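Local coordinates for flagellar hook-associated protein (Burkholderia pseudomallei, PDB 4UT1), which probably serves as a structural protein of the bacterial flagellum, forming part of the junction at the hook, at residues P366-G377 and N417-R428. Numbering follows the deposited sequence.
Sequences PTTSDYALSYDG and NAGDSFTVLPTR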
loop_
_atom_site.group_PDB
_atom_site.type_symbol
_atom_site.label_atom_id
_atom_site.label_comp_id
_atom_site.label_asym_id
_atom_site.label_seq_id
_atom_site.Cartn_x
_atom_site.Cartn_y
_atom_site.Cartn_z
ATOM N N PRO A 366 -1.552 3.073 6.320
ATOM C CA PRO A 366 -1.700 3.484 4.923
ATOM C C PRO A 366 -2.804 2.713 4.219
ATOM O O PRO A 366 -3.290 1.699 4.724
ATOM C CB PRO A 366 -0.329 3.146 4.318
ATOM C CG PRO A 366 0.126 1.991 5.117
ATOM C CD PRO A 366 -0.384 2.198 6.521
ATOM N N THR A 367 -3.197 3.204 3.052
ATOM C CA THR A 367 -4.088 2.472 2.173
ATOM C C THR A 367 -3.343 1.283 1.593
ATOM O O THR A 367 -2.113 1.235 1.667
ATOM C CB THR A 367 -4.597 3.362 1.034
ATOM O OG1 THR A 367 -3.475 3.989 0.402
ATOM C CG2 THR A 367 -5.519 4.446 1.601
ATOM N N THR A 368 -4.085 0.339 1.013
ATOM C CA THR A 368 -3.488 -0.889 0.490
ATOM C C THR A 368 -3.840 -1.178 -0.967
ATOM O O THR A 368 -3.453 -2.234 -1.489
ATOM C CB THR A 368 -3.914 -2.115 1.306
ATOM O OG1 THR A 368 -5.342 -2.212 1.308
ATOM C CG2 THR A 368 -3.408 -2.007 2.751
ATOM N N SER A 369 -4.583 -0.275 -1.605
ATOM C CA SER A 369 -4.969 -0.449 -3.021
ATOM C C SER A 369 -4.503 0.694 -3.930
ATOM O O SER A 369 -3.667 1.516 -3.542
ATOM C CB SER A 369 -6.498 -0.603 -3.146
ATOM O OG SER A 369 -6.841 -1.063 -4.461
ATOM N N ASP A 370 -5.029 0.720 -5.160
ATOM C CA ASP A 370 -4.762 1.792 -6.127
ATOM C C ASP A 370 -6.073 2.516 -6.387
ATOM O O ASP A 370 -7.133 1.888 -6.393
ATOM C CB ASP A 370 -4.243 1.287 -7.485
ATOM C CG ASP A 370 -2.919 0.534 -7.409
ATOM O OD1 ASP A 370 -2.092 0.800 -6.511
ATOM O OD2 ASP A 370 -2.708 -0.325 -8.304
ATOM N N TYR A 371 -6.005 3.813 -6.655
ATOM C CA TYR A 371 -7.240 4.594 -6.780
ATOM C C TYR A 371 -7.262 5.538 -7.965
ATOM O O TYR A 371 -6.230 5.882 -8.533
ATOM C CB TYR A 371 -7.493 5.398 -5.492
ATOM C CG TYR A 371 -7.320 4.541 -4.274
ATOM C CD1 TYR A 371 -8.364 3.764 -3.785
ATOM C CD2 TYR A 371 -6.084 4.449 -3.647
ATOM C CE1 TYR A 371 -8.180 2.931 -2.685
ATOM C CE2 TYR A 371 -5.892 3.625 -2.550
ATOM C CZ TYR A 371 -6.939 2.865 -2.075
ATOM O OH TYR A 371 -6.727 2.047 -0.985
ATOM N N ALA A 372 -8.467 5.975 -8.325
ATOM C CA ALA A 372 -8.602 7.109 -9.220
ATOM C C ALA A 372 -9.482 8.125 -8.502
ATOM O O ALA A 372 -10.499 7.746 -7.931
ATOM C CB ALA A 372 -9.206 6.696 -10.559
ATOM N N LEU A 373 -9.044 9.384 -8.487
ATOM C CA LEU A 373 -9.882 10.507 -8.045
ATOM C C LEU A 373 -10.468 11.216 -9.264
ATOM O O LEU A 373 -9.731 11.759 -10.104
ATOM C CB LEU A 373 -9.087 11.506 -7.212
ATOM C CG LEU A 373 -9.977 12.590 -6.589
ATOM C CD1 LEU A 373 -10.567 12.064 -5.313
ATOM C CD2 LEU A 373 -9.168 13.844 -6.357
ATOM N N SER A 374 -11.793 11.220 -9.358
ATOM C CA SER A 374 -12.451 11.785 -10.529
ATOM C C SER A 374 -13.362 12.919 -10.103
ATOM O O SER A 374 -13.841 12.947 -8.975
ATOM C CB SER A 374 -13.241 10.715 -11.285
ATOM O OG SER A 374 -14.188 10.089 -10.436
ATOM N N TYR A 375 -13.596 13.846 -11.019
ATOM C CA TYR A 375 -14.413 15.010 -10.706
ATOM C C TYR A 375 -15.490 15.121 -11.762
ATOM O O TYR A 375 -15.178 15.076 -12.933
ATOM C CB TYR A 375 -13.547 16.272 -10.662
ATOM C CG TYR A 375 -14.315 17.517 -10.290
ATOM C CD1 TYR A 375 -14.747 17.720 -8.991
ATOM C CD2 TYR A 375 -14.614 18.483 -11.243
ATOM C CE1 TYR A 375 -15.460 18.859 -8.643
ATOM C CE2 TYR A 375 -15.328 19.635 -10.902
ATOM C CZ TYR A 375 -15.746 19.810 -9.602
ATOM O OH TYR A 375 -16.453 20.941 -9.249
ATOM N N ASP A 376 -16.752 15.260 -11.359
ATOM C CA ASP A 376 -17.839 15.284 -12.335
ATOM C C ASP A 376 -18.484 16.676 -12.464
ATOM O O ASP A 376 -19.558 16.810 -13.041
ATOM C CB ASP A 376 -18.895 14.221 -11.978
ATOM C CG ASP A 376 -19.699 14.568 -10.725
ATOM O OD1 ASP A 376 -19.435 15.603 -10.080
ATOM O OD2 ASP A 376 -20.600 13.779 -10.374
ATOM N N GLY A 377 -17.818 17.693 -11.919
ATOM C CA GLY A 377 -18.254 19.070 -12.052
ATOM C C GLY A 377 -18.969 19.553 -10.812
ATOM O O GLY A 377 -19.278 20.743 -10.684
ATOM N N ASN A 417 -11.657 20.057 -14.461
ATOM C CA ASN A 417 -12.874 20.071 -15.268
ATOM C C ASN A 417 -13.681 18.808 -15.018
ATOM O O ASN A 417 -13.118 17.787 -14.622
ATOM C CB ASN A 417 -12.543 20.186 -16.761
ATOM C CG ASN A 417 -12.135 21.586 -17.152
ATOM O OD1 ASN A 417 -12.335 22.533 -16.388
ATOM N ND2 ASN A 417 -11.578 21.732 -18.355
ATOM N N ALA A 418 -14.989 18.870 -15.237
ATOM C CA ALA A 418 -15.808 17.657 -15.238
ATOM C C ALA A 418 -15.211 16.660 -16.218
ATOM O O ALA A 418 -14.861 17.027 -17.338
ATOM C CB ALA A 418 -17.244 17.963 -15.620
ATOM N N GLY A 419 -15.098 15.406 -15.799
ATOM C CA GLY A 419 -14.498 14.385 -16.642
ATOM C C GLY A 419 -13.031 14.154 -16.333
ATOM O O GLY A 419 -12.439 13.183 -16.808
ATOM N N ASP A 420 -12.430 15.039 -15.542
ATOM C CA ASP A 420 -11.018 14.891 -15.215
ATOM C C ASP A 420 -10.810 13.773 -14.186
ATOM O O ASP A 420 -11.649 13.538 -13.311
ATOM C CB ASP A 420 -10.432 16.203 -14.689
ATOM C CG ASP A 420 -10.151 17.210 -15.790
ATOM O OD1 ASP A 420 -10.356 16.891 -16.983
ATOM O OD2 ASP A 420 -9.701 18.325 -15.452
ATOM N N SER A 421 -9.679 13.088 -14.289
ATOM C CA SER A 421 -9.372 11.989 -13.384
ATOM C C SER A 421 -7.883 11.992 -13.045
ATOM O O SER A 421 -7.070 12.426 -13.861
ATOM C CB SER A 421 -9.758 10.644 -14.017
ATOM O OG SER A 421 -9.519 9.565 -13.135
ATOM N N PHE A 422 -7.548 11.524 -11.838
ATOM C CA PHE A 422 -6.157 11.360 -11.405
ATOM C C PHE A 422 -5.917 9.961 -10.845
ATOM O O PHE A 422 -6.653 9.486 -9.980
ATOM C CB PHE A 422 -5.779 12.410 -10.350
ATOM C CG PHE A 422 -5.931 13.824 -10.833
ATOM C CD1 PHE A 422 -7.173 14.446 -10.814
ATOM C CD2 PHE A 422 -4.842 14.521 -11.320
ATOM C CE1 PHE A 422 -7.320 15.740 -11.272
ATOM C CE2 PHE A 422 -4.983 15.815 -11.778
ATOM C CZ PHE A 422 -6.224 16.423 -11.753
ATOM N N THR A 423 -4.881 9.292 -11.340
ATOM C CA THR A 423 -4.525 8.008 -10.767
ATOM C C THR A 423 -3.726 8.241 -9.506
ATOM O O THR A 423 -2.786 9.025 -9.486
ATOM C CB THR A 423 -3.715 7.148 -11.734
ATOM O OG1 THR A 423 -4.461 7.003 -12.932
ATOM C CG2 THR A 423 -3.451 5.766 -11.121
ATOM N N VAL A 424 -4.127 7.567 -8.442
ATOM C CA VAL A 424 -3.473 7.749 -7.162
ATOM C C VAL A 424 -2.947 6.415 -6.694
ATOM O O VAL A 424 -3.729 5.489 -6.445
ATOM C CB VAL A 424 -4.421 8.329 -6.118
ATOM C CG1 VAL A 424 -3.709 8.432 -4.765
ATOM C CG2 VAL A 424 -4.922 9.694 -6.581
ATOM N N LEU A 425 -1.620 6.325 -6.597
ATOM C CA LEU A 425 -0.937 5.098 -6.205
ATOM C C LEU A 425 -0.153 5.380 -4.935
ATOM O O LEU A 425 1.036 5.710 -4.991
ATOM C CB LEU A 425 0.004 4.607 -7.317
ATOM C CG LEU A 425 -0.534 4.495 -8.752
ATOM C CD1 LEU A 425 0.568 4.019 -9.702
ATOM C CD2 LEU A 425 -1.711 3.523 -8.815
ATOM N N PRO A 426 -0.822 5.294 -3.778
ATOM C CA PRO A 426 -0.194 5.737 -2.534
ATOM C C PRO A 426 0.967 4.860 -2.079
ATOM O O PRO A 426 1.851 5.395 -1.407
ATOM C CB PRO A 426 -1.338 5.671 -1.522
ATOM C CG PRO A 426 -2.610 5.717 -2.377
ATOM C CD PRO A 426 -2.231 4.916 -3.581
ATOM N N THR A 427 0.980 3.573 -2.433
ATOM C CA THR A 427 1.976 2.653 -1.867
ATOM C C THR A 427 2.768 1.808 -2.865
ATOM O O THR A 427 3.733 1.159 -2.469
ATOM C CB THR A 427 1.331 1.665 -0.882
ATOM O OG1 THR A 427 0.333 0.891 -1.562
ATOM C CG2 THR A 427 0.698 2.406 0.300
ATOM N N ARG A 428 2.378 1.808 -4.134
ATOM C CA ARG A 428 3.092 0.966 -5.101
ATOM C C ARG A 428 4.585 1.278 -5.110
ATOM O O ARG A 428 5.418 0.360 -5.115
ATOM C CB ARG A 428 2.535 1.138 -6.521
ATOM C CG ARG A 428 3.213 0.182 -7.501
ATOM C CD ARG A 428 2.776 0.382 -8.948
ATOM N NE ARG A 428 1.361 0.090 -9.150
ATOM C CZ ARG A 428 0.722 0.271 -10.301
ATOM N NH1 ARG A 428 1.382 0.741 -11.358
ATOM N NH2 ARG A 428 -0.575 -0.020 -10.396
HETATM O O HOH W 1 -2.404 2.219 -1.294
HETATM O O HOH W 2 -0.653 1.847 -4.447
HETATM O O HOH W 3 0.073 -1.127 -7.043
#
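Antiparallel strands 371-375 and 421-425 pair in the middle of the five-stranded sheet of the D2-like domain, with Tyr371 opposite Val424 and Leu373 opposite Phe422 as hydrogen-bonded pairs. The straightest bond runs from Val424 N to Tyr371 O (2.7 Å, 175°). Pairing continues past Ser374 and Ser421 into the type II beta turn 417-420, where Tyr375 O takes Gly419 N at 2.9 Å and Tyr375 N reaches Asp420 O. Inside that turn Asp420 OD2 accepts Asn417 N from above the carboxylate plane. At the other end the edge of the Tyr371 ring meets Pro426, Tyr371 CD2 lying 3.9 Å from Pro426 CD, while Tyr371 OH accepts Ser369 N. Asp370, its CG anti to the carbonyl carbon (chi1 -61°), lays its carboxylate against Leu425 CD2 and offers OD2 to Arg428 NH2 in a 3.0 Å salt bridge. OD2 sits near the guanidinium plane, whereas NH2 comes from above the carboxylate, the two planes 67° apart; Leu425 CD1 covers one guanidinium face. Asp370 OD1 takes a hydrogen bond from a water that accepts Thr427 N. This water and the salt bridge help hold buried Asp370 beside helix 287-322; Arg428, shared with Asp256, probably offsets only part of the acidic charge here.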